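Long-range contact in thioredoxin reductase (Streptomyces clavuligerus, PDB 4NTD), which is an FAD-dependent enzyme that forms disulfide bonds in natural products, probably in holomycin, and resembles thioredoxin reductases: residues W155-H161 against S251-P257. Sequence-based numbering, arbitrary orientation.
Sequences WGKDLLH and STVFVVP. With GSH (glutathione), chain B.
Leu160 O is gripped from the 251-257 side by Val255 N at 2.9 Å, with an N-H...O angle of 158°, and by a CA-H...O contact from Phe254 CA. Two more backbone bonds, Leu160 N to Val253 O at 2.9 Å and Val253 N to Asp158 O at 3.0 Å, complete the alternating ladder of a short parallel pair, whose bridges are Leu159-Val253 and Leu160-Phe254.

Side chains split between the two faces. On one, Leu159 turns its CG anti to the backbone N (chi1 -170°), which brings CD2 to 3.6 Å from Val253 CG1 and CD1 to Val255 CG2. On the other, Leu160 CB lies 4.2 Å from the Phe254 ring centroid in an off-centre CH-pi contact, while its CD1 meets Thr252 CG2. His161 O lies at the edge of that phenyl ring, near CD1, and is hydrogen-bonded to His187 NE2.

Past the ladder, Pro257 CD sits over one face of the His161 imidazole, 3.8 Å from its centroid and 29° off the ring normal. His161 NE2 lies 3.4 Å from N2 of glutathione. An alanine here would probably leave Pro257 CD without the imidazole face it covers and open a gap beside the glutathione.

Strand 159-160 adds an edge to a five-stranded parallel sheet, next to 252-254 and then 175-178, consistent with the Rossmann-like NAD(P)-binding domain of this family, and leads into the His161-Cys162 glutathione site. Helix 184-191 covers the Phe254 side through His187 and Leu191, strand 236-242 backs Val253, and Trp155, just after helix 151-154, touches FAD.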
loop_
_atom_site.group_PDB
_atom_site.type_symbol
_atom_site.label_atom_id
_atom_site.label_comp_id
_atom_site.label_asym_id
_atom_site.label_seq_id
_atom_site.Cartn_x
_atom_site.Cartn_y
_atom_site.Cartn_z
ATOM N N TRP A 155 -4.038 -23.830 -13.716
ATOM C CA TRP A 155 -3.975 -22.745 -12.723
ATOM C C TRP A 155 -2.967 -21.670 -13.136
ATOM O O TRP A 155 -1.805 -21.973 -13.417
ATOM C CB TRP A 155 -3.614 -23.326 -11.352
ATOM C CG TRP A 155 -3.413 -22.337 -10.223
ATOM C CD1 TRP A 155 -2.266 -22.146 -9.505
ATOM C CD2 TRP A 155 -4.390 -21.448 -9.654
ATOM N NE1 TRP A 155 -2.462 -21.191 -8.536
ATOM C CE2 TRP A 155 -3.755 -20.745 -8.607
ATOM C CE3 TRP A 155 -5.736 -21.175 -9.931
ATOM C CZ2 TRP A 155 -4.418 -19.785 -7.838
ATOM C CZ3 TRP A 155 -6.395 -20.216 -9.165
ATOM C CH2 TRP A 155 -5.733 -19.536 -8.131
ATOM N N GLY A 156 -3.428 -20.421 -13.192
ATOM C CA GLY A 156 -2.584 -19.289 -13.587
ATOM C C GLY A 156 -2.526 -19.017 -15.081
ATOM O O GLY A 156 -2.004 -17.979 -15.502
ATOM N N LYS A 157 -3.053 -19.942 -15.884
ATOM C CA LYS A 157 -3.100 -19.788 -17.334
ATOM C C LYS A 157 -4.522 -19.430 -17.768
ATOM O O LYS A 157 -4.784 -18.286 -18.139
ATOM C CB LYS A 157 -2.615 -21.067 -18.028
ATOM C CG LYS A 157 -1.161 -21.407 -17.739
ATOM C CD LYS A 157 -0.758 -22.725 -18.380
ATOM C CE LYS A 157 0.663 -23.114 -18.006
ATOM N NZ LYS A 157 1.221 -24.128 -18.943
ATOM N N ASP A 158 -5.431 -20.403 -17.711
ATOM C CA ASP A 158 -6.846 -20.173 -18.036
ATOM C C ASP A 158 -7.821 -20.817 -17.031
ATOM O O ASP A 158 -9.030 -20.852 -17.270
ATOM C CB ASP A 158 -7.151 -20.603 -19.481
ATOM C CG ASP A 158 -6.505 -21.924 -19.858
ATOM O OD1 ASP A 158 -6.186 -22.110 -21.051
ATOM O OD2 ASP A 158 -6.304 -22.773 -18.968
ATOM N N LEU A 159 -7.285 -21.325 -15.919
ATOM C CA LEU A 159 -8.064 -21.590 -14.713
ATOM C C LEU A 159 -7.551 -20.578 -13.693
ATOM O O LEU A 159 -6.399 -20.653 -13.259
ATOM C CB LEU A 159 -7.874 -23.035 -14.230
ATOM C CG LEU A 159 -8.775 -23.586 -13.107
ATOM C CD1 LEU A 159 -8.409 -23.020 -11.742
ATOM C CD2 LEU A 159 -10.256 -23.370 -13.391
ATOM N N LEU A 160 -8.401 -19.620 -13.334
ATOM C CA LEU A 160 -7.964 -18.417 -12.627
ATOM C C LEU A 160 -8.865 -18.092 -11.442
ATOM O O LEU A 160 -9.896 -18.730 -11.239
ATOM C CB LEU A 160 -7.954 -17.236 -13.604
ATOM C CG LEU A 160 -7.133 -17.429 -14.885
ATOM C CD1 LEU A 160 -7.440 -16.340 -15.901
ATOM C CD2 LEU A 160 -5.646 -17.471 -14.573
ATOM N N HIS A 161 -8.467 -17.098 -10.655
ATOM C CA HIS A 161 -9.303 -16.615 -9.557
ATOM C C HIS A 161 -9.609 -15.120 -9.657
ATOM O O HIS A 161 -10.772 -14.724 -9.678
ATOM C CB HIS A 161 -8.659 -16.936 -8.202
ATOM C CG HIS A 161 -9.215 -16.134 -7.067
ATOM N ND1 HIS A 161 -8.427 -15.344 -6.259
ATOM C CD2 HIS A 161 -10.485 -15.980 -6.621
ATOM C CE1 HIS A 161 -9.184 -14.748 -5.357
ATOM N NE2 HIS A 161 -10.438 -15.111 -5.558
ATOM N N SER A 251 -13.573 -20.348 -22.782
ATOM C CA SER A 251 -12.158 -20.026 -23.013
ATOM C C SER A 251 -11.383 -19.917 -21.697
ATOM O O SER A 251 -10.181 -20.189 -21.653
ATOM C CB SER A 251 -12.025 -18.720 -23.799
ATOM O OG SER A 251 -12.355 -17.607 -22.990
ATOM N N THR A 252 -12.077 -19.505 -20.640
ATOM C CA THR A 252 -11.466 -19.258 -19.336
ATOM C C THR A 252 -12.446 -19.652 -18.234
ATOM O O THR A 252 -13.641 -19.374 -18.338
ATOM C CB THR A 252 -11.113 -17.765 -19.171
ATOM O OG1 THR A 252 -10.484 -17.280 -20.363
ATOM C CG2 THR A 252 -10.184 -17.548 -17.984
ATOM N N VAL A 253 -11.940 -20.303 -17.188
ATOM C CA VAL A 253 -12.766 -20.709 -16.052
ATOM C C VAL A 253 -12.184 -20.131 -14.763
ATOM O O VAL A 253 -10.967 -20.121 -14.570
ATOM C CB VAL A 253 -12.892 -22.247 -15.965
ATOM C CG1 VAL A 253 -13.570 -22.676 -14.672
ATOM C CG2 VAL A 253 -13.677 -22.776 -17.158
ATOM N N PHE A 254 -13.067 -19.631 -13.902
ATOM C CA PHE A 254 -12.676 -19.047 -12.627
ATOM C C PHE A 254 -13.173 -19.885 -11.453
ATOM O O PHE A 254 -14.219 -20.535 -11.529
ATOM C CB PHE A 254 -13.215 -17.619 -12.500
ATOM C CG PHE A 254 -12.498 -16.618 -13.363
ATOM C CD1 PHE A 254 -11.532 -15.780 -12.822
ATOM C CD2 PHE A 254 -12.793 -16.507 -14.714
ATOM C CE1 PHE A 254 -10.872 -14.852 -13.611
ATOM C CE2 PHE A 254 -12.135 -15.585 -15.511
ATOM C CZ PHE A 254 -11.174 -14.755 -14.959
ATOM N N VAL A 255 -12.402 -19.864 -10.370
ATOM C CA VAL A 255 -12.796 -20.470 -9.104
ATOM C C VAL A 255 -12.494 -19.498 -7.971
ATOM O O VAL A 255 -11.692 -18.577 -8.136
ATOM C CB VAL A 255 -12.056 -21.803 -8.840
ATOM C CG1 VAL A 255 -12.383 -22.817 -9.924
ATOM C CG2 VAL A 255 -10.547 -21.596 -8.746
ATOM N N VAL A 256 -13.153 -19.697 -6.835
ATOM C CA VAL A 256 -12.768 -19.041 -5.594
ATOM C C VAL A 256 -12.098 -20.106 -4.731
ATOM O O VAL A 256 -12.781 -20.946 -4.141
ATOM C CB VAL A 256 -13.978 -18.436 -4.851
ATOM C CG1 VAL A 256 -13.523 -17.754 -3.567
ATOM C CG2 VAL A 256 -14.709 -17.444 -5.744
ATOM N N PRO A 257 -10.754 -20.101 -4.674
ATOM C CA PRO A 257 -10.082 -21.094 -3.838
ATOM C C PRO A 257 -10.358 -20.885 -2.356
ATOM O O PRO A 257 -10.796 -19.802 -1.959
ATOM C CB PRO A 257 -8.589 -20.842 -4.112
ATOM C CG PRO A 257 -8.530 -20.006 -5.344
ATOM C CD PRO A 257 -9.795 -19.209 -5.349
HETATM N N1 GSH B . -12.078 -10.664 -1.838
HETATM C CA1 GSH B . -13.310 -10.497 -2.612
HETATM C C1 GSH B . -14.484 -10.433 -1.616
HETATM O O11 GSH B . -14.929 -11.534 -1.207
HETATM O O12 GSH B . -14.914 -9.299 -1.287
HETATM C CB1 GSH B . -13.579 -11.685 -3.504
HETATM C CG1 GSH B . -13.674 -11.299 -4.979
HETATM C CD1 GSH B . -12.291 -10.874 -5.466
HETATM O OE1 GSH B . -11.999 -9.689 -5.617
HETATM N N2 GSH B . -11.513 -11.902 -5.813
HETATM C CA2 GSH B . -10.134 -11.739 -6.287
HETATM C C2 GSH B . -9.277 -11.627 -5.098
HETATM O O2 GSH B . -9.639 -11.902 -3.953
HETATM C CB2 GSH B . -9.812 -10.336 -6.807
HETATM S SG2 GSH B . -9.000 -10.089 -8.437
HETATM N N3 GSH B . -8.151 -11.045 -5.462
HETATM C CA3 GSH B . -7.229 -10.613 -4.501
HETATM C C3 GSH B . -5.827 -11.280 -4.529
HETATM O O31 GSH B . -5.450 -12.033 -5.604
HETATM O O32 GSH B . -4.989 -11.069 -3.559
#